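Local coordinates for H/ACA ribonucleoprotein complex non-core subunit NAF1 (Saccharomyces cerevisiae, PDB 2V3M) that is an RNA-binding assembly factor required for box H/ACA snoRNP maturation, joining the particle during assembly before GAR1 replaces it, here through its Gar1-like domain, at residues Ser38-Glu41 with Asn42-Ile45; Ser93-Asn96 with Leu97-Leu101. All blocks are in the same frame, centred on the assembly; numbering follows the deposited sequence.

Contact 1 of 2, residues Ser38-Glu41 with Asn42-Ile45; sequences SAFE and NNII. With SO4 (sulfate ion), chain G.
S38 and I45 face each other as an antiparallel hydrogen-bonded pair. S38 N gives its hydrogen to I45 O at 3.2 Å, arriving in the carbonyl plane on a lone pair, while I45 N returns a straighter bond to S38 O at 2.8 Å, its donor tilted from the plane. Next along, A39 and I44 form the non-hydrogen-bonded pair, and A39 CA sends a CH...O contact to N43 O. F40 and N43 close the last pair, with F40 N to N43 O only weak. This is a tight beta hairpin joining strands 30-40 and 43-48 of the Gar1-like domain, and F40 to N43 make its type I' turn.

The N43 amide turns back toward the F40 carbonyl: CG sits beside the backbone N (chi1 -61°), which brings ND2 to a weak 3.3 Å bond with F40 O, while OD1 takes R87 NE. With an alanine here, R87 NE would probably lose this acceptor and F40 O its weak side-chain bond.

Apolar contacts lie on both faces. A39 CB meets I44 CD1 at 3.5 Å; on the other face S38 CB abuts I45 CB, and I45 CG1 approaches F40 CE2 at 4.1 Å. S38 OG, at the edge of the F40 ring, bonds S38 OG of the second subunit. At the turn, E41 N donates to O4 of a sulfate, probably from the crystallisation liquor, at 2.7 Å.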
loop_
_atom_site.group_PDB
_atom_site.type_symbol
_atom_site.label_atom_id
_atom_site.label_comp_id
_atom_site.label_asym_id
_atom_site.label_seq_id
_atom_site.Cartn_x
_atom_site.Cartn_y
_atom_site.Cartn_z
ATOM N N SER A 38 3.999 5.008 0.358
ATOM C CA SER A 38 3.438 4.645 -0.904
ATOM C C SER A 38 2.261 5.509 -1.435
ATOM O O SER A 38 1.518 6.114 -0.683
ATOM C CB SER A 38 2.984 3.214 -0.832
ATOM O OG SER A 38 2.902 2.765 -2.152
ATOM N N ALA A 39 2.110 5.547 -2.766
ATOM C CA ALA A 39 1.070 6.333 -3.395
ATOM C C ALA A 39 0.695 5.694 -4.691
ATOM O O ALA A 39 1.423 5.780 -5.696
ATOM C CB ALA A 39 1.535 7.759 -3.592
ATOM N N PHE A 40 -0.437 5.013 -4.646
ATOM C CA PHE A 40 -1.045 4.457 -5.871
ATOM C C PHE A 40 -2.559 4.624 -5.816
ATOM O O PHE A 40 -3.183 4.562 -4.736
ATOM C CB PHE A 40 -0.668 3.011 -6.007
ATOM C CG PHE A 40 -1.182 2.184 -4.896
ATOM C CD1 PHE A 40 -2.401 1.493 -5.016
ATOM C CD2 PHE A 40 -0.523 2.136 -3.714
ATOM C CE1 PHE A 40 -2.927 0.776 -3.941
ATOM C CE2 PHE A 40 -0.999 1.401 -2.683
ATOM C CZ PHE A 40 -2.226 0.711 -2.810
ATOM N N GLU A 41 -3.121 4.897 -6.958
ATOM C CA GLU A 41 -4.543 4.966 -7.134
ATOM C C GLU A 41 -5.204 5.820 -6.133
ATOM O O GLU A 41 -6.073 5.378 -5.432
ATOM C CB GLU A 41 -5.154 3.580 -7.137
ATOM C CG GLU A 41 -5.329 3.084 -8.601
ATOM C CD GLU A 41 -5.949 1.690 -8.640
ATOM O OE1 GLU A 41 -6.729 1.394 -9.583
ATOM O OE2 GLU A 41 -5.646 0.919 -7.692
ATOM N N ASN A 42 -4.776 7.059 -6.077
ATOM C CA ASN A 42 -5.287 7.976 -5.079
ATOM C C ASN A 42 -5.218 7.440 -3.673
ATOM O O ASN A 42 -5.767 8.102 -2.776
ATOM C CB ASN A 42 -6.711 8.427 -5.361
ATOM C CG ASN A 42 -6.825 9.268 -6.592
ATOM O OD1 ASN A 42 -6.014 10.163 -6.884
ATOM N ND2 ASN A 42 -7.860 9.001 -7.328
ATOM N N ASN A 43 -4.566 6.302 -3.410
ATOM C CA ASN A 43 -4.269 5.987 -2.003
ATOM C C ASN A 43 -2.881 6.426 -1.554
ATOM O O ASN A 43 -1.920 6.308 -2.347
ATOM C CB ASN A 43 -4.399 4.542 -1.744
ATOM C CG ASN A 43 -5.791 4.050 -2.019
ATOM O OD1 ASN A 43 -6.671 4.035 -1.108
ATOM N ND2 ASN A 43 -6.025 3.577 -3.283
ATOM N N ILE A 44 -2.780 6.916 -0.321
ATOM C CA ILE A 44 -1.514 7.229 0.263
ATOM C C ILE A 44 -1.353 6.253 1.443
ATOM O O ILE A 44 -2.265 6.058 2.266
ATOM C CB ILE A 44 -1.490 8.696 0.770
ATOM C CG1 ILE A 44 -1.593 9.668 -0.380
ATOM C CG2 ILE A 44 -0.260 8.986 1.586
ATOM C CD1 ILE A 44 -0.756 9.333 -1.483
ATOM N N ILE A 45 -0.195 5.628 1.507
ATOM C CA ILE A 45 0.067 4.630 2.506
ATOM C C ILE A 45 1.164 5.131 3.470
ATOM O O ILE A 45 2.239 5.487 3.019
ATOM C CB ILE A 45 0.582 3.373 1.876
ATOM C CG1 ILE A 45 -0.516 2.718 1.125
ATOM C CG2 ILE A 45 1.021 2.430 2.917
ATOM C CD1 ILE A 45 -1.786 2.954 1.509
HETATM S S SO4 G . -1.321 5.372 -9.606
HETATM O O1 SO4 G . -1.924 4.043 -9.460
HETATM O O2 SO4 G . -0.035 5.428 -8.890
HETATM O O3 SO4 G . -1.092 5.703 -11.003
HETATM O O4 SO4 G . -2.304 6.340 -9.116
#

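Contact 2 of 2, residues Ser93-Asn96 with Leu97-Leu101; sequences SKKN and LFDEL
K94 O receives two backbone N-H groups from the first turn of the helix, L97 N at 3.0 Å from above the carbonyl plane and F98 N nearly along the C=O axis, so the residue at the N-cap position is tied both three and four residues ahead. The i to i+4 pattern then carries on: D99 N reaches K95 O at 3.0 Å in an almost straight bond (175°), and E100 N reaches N96 O at a longer 3.2 Å.

Among the side chains, K94 and L97 lie side by side and point the same way. The aliphatic part of the lysine does the touching, its CD 3.8 Å from L97 CD2. L97 holds CG anti to its backbone nitrogen (chi1 175°), which sets CD2 beside the lysine chain, while L97 CB rests 3.4 Å from K94 O.

Around the helix from these, K95 and D99 run alongside each other in the same direction. Their charges are opposite, yet K95 NZ and D99 OD2 stay 5.8 Å apart, so any attraction is probably a loose one at the surface; the nearer approach is K95 CD to D99 OD2, at 4.0 Å. F98 keeps its CB against K95 O and swings its ring away from this first turn.

This helix start lies within the RNA-binding region of the protein. The exposed side of helix 95-102 carries K95, N96, D99 and E100, while its inner side faces the sheet. There F98 and L101 both pack on I44 of strand 43-48, F98 also meets L90, and L101 touches I71 of strand 70-73; at the N-cap end, K94 touches L70 of that same strand.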
loop_
_atom_site.group_PDB
_atom_site.type_symbol
_atom_site.label_atom_id
_atom_site.label_comp_id
_atom_site.label_asym_id
_atom_site.label_seq_id
_atom_site.Cartn_x
_atom_site.Cartn_y
_atom_site.Cartn_z
ATOM N N SER A 93 -10.907 15.066 -6.738
ATOM C CA SER A 93 -10.631 16.482 -6.775
ATOM C C SER A 93 -9.236 16.792 -6.229
ATOM O O SER A 93 -8.677 17.874 -6.484
ATOM C CB SER A 93 -11.717 17.225 -6.003
ATOM O OG SER A 93 -11.992 16.574 -4.767
ATOM N N LYS A 94 -8.665 15.814 -5.528
ATOM C CA LYS A 94 -7.351 15.995 -4.934
ATOM C C LYS A 94 -6.177 15.320 -5.648
ATOM O O LYS A 94 -5.130 15.136 -5.080
ATOM C CB LYS A 94 -7.411 15.721 -3.439
ATOM C CG LYS A 94 -8.131 16.885 -2.695
ATOM C CD LYS A 94 -7.351 17.246 -1.405
ATOM C CE LYS A 94 -8.255 17.737 -0.236
ATOM N NZ LYS A 94 -7.862 17.007 1.060
ATOM N N LYS A 95 -6.360 15.037 -6.927
ATOM C CA LYS A 95 -5.278 14.622 -7.812
ATOM C C LYS A 95 -3.976 15.443 -7.755
ATOM O O LYS A 95 -2.886 14.868 -7.760
ATOM C CB LYS A 95 -5.777 14.584 -9.244
ATOM C CG LYS A 95 -5.253 13.346 -9.942
ATOM C CD LYS A 95 -4.862 13.667 -11.410
ATOM C CE LYS A 95 -5.841 13.020 -12.371
ATOM N NZ LYS A 95 -5.553 12.987 -13.856
ATOM N N ASN A 96 -4.087 16.772 -7.731
ATOM C CA ASN A 96 -2.896 17.606 -7.669
ATOM C C ASN A 96 -2.081 17.341 -6.385
ATOM O O ASN A 96 -0.828 17.406 -6.363
ATOM C CB ASN A 96 -3.251 19.073 -7.829
ATOM C CG ASN A 96 -3.577 19.439 -9.272
ATOM O OD1 ASN A 96 -3.708 20.621 -9.609
ATOM N ND2 ASN A 96 -3.697 18.427 -10.147
ATOM N N LEU A 97 -2.799 17.000 -5.327
ATOM C CA LEU A 97 -2.199 16.781 -4.040
ATOM C C LEU A 97 -1.537 15.415 -4.034
ATOM O O LEU A 97 -0.418 15.261 -3.524
ATOM C CB LEU A 97 -3.268 16.926 -2.944
ATOM C CG LEU A 97 -2.703 16.594 -1.576
ATOM C CD1 LEU A 97 -1.715 17.639 -1.153
ATOM C CD2 LEU A 97 -3.779 16.360 -0.499
ATOM N N PHE A 98 -2.243 14.449 -4.606
ATOM C CA PHE A 98 -1.740 13.099 -4.819
ATOM C C PHE A 98 -0.390 13.080 -5.527
ATOM O O PHE A 98 0.524 12.476 -5.021
ATOM C CB PHE A 98 -2.776 12.232 -5.581
ATOM C CG PHE A 98 -2.283 10.822 -5.890
ATOM C CD1 PHE A 98 -2.306 9.851 -4.913
ATOM C CD2 PHE A 98 -1.727 10.511 -7.143
ATOM C CE1 PHE A 98 -1.843 8.601 -5.165
ATOM C CE2 PHE A 98 -1.236 9.236 -7.402
ATOM C CZ PHE A 98 -1.306 8.282 -6.427
ATOM N N ASP A 99 -0.297 13.735 -6.674
ATOM C CA ASP A 99 0.952 13.881 -7.425
ATOM C C ASP A 99 2.088 14.532 -6.659
ATOM O O ASP A 99 3.260 14.162 -6.807
ATOM C CB ASP A 99 0.671 14.634 -8.739
ATOM C CG ASP A 99 -0.208 13.795 -9.708
ATOM O OD1 ASP A 99 -0.135 12.515 -9.675
ATOM O OD2 ASP A 99 -0.993 14.398 -10.492
ATOM N N GLU A 100 1.717 15.475 -5.810
ATOM C CA GLU A 100 2.692 16.125 -4.965
ATOM C C GLU A 100 3.190 15.196 -3.879
ATOM O O GLU A 100 4.345 15.202 -3.540
ATOM C CB GLU A 100 2.135 17.391 -4.383
ATOM C CG GLU A 100 3.248 18.270 -3.744
ATOM C CD GLU A 100 2.707 19.368 -2.704
ATOM O OE1 GLU A 100 3.490 19.668 -1.746
ATOM O OE2 GLU A 100 1.520 19.883 -2.830
ATOM N N LEU A 101 2.326 14.373 -3.333
ATOM C CA LEU A 101 2.759 13.456 -2.306
ATOM C C LEU A 101 3.503 12.285 -2.884
ATOM O O LEU A 101 4.527 11.958 -2.332
ATOM C CB LEU A 101 1.568 12.978 -1.532
ATOM C CG LEU A 101 0.752 14.068 -0.811
ATOM C CD1 LEU A 101 -0.488 13.370 -0.170
ATOM C CD2 LEU A 101 1.496 14.860 0.324
#

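How the contacts relate
From the N terminus, strand 30-40 runs into contact 1, where the chain reverses at once into strand 43-48; the hairpin closes ahead of the later strands in sequence. Contact 2 opens only after strand 85-89, as the chain enters helix 95-102, so the two follow in series and neither nests nor crosses. They still meet in space, their centres about 10 Å apart. F98 is the bridge: its CE1 lies 3.4 Å from N42 N at the turn. The helix start is thereby laid against the hairpin end, before strand 108-112 returns to pair with strand 30-40.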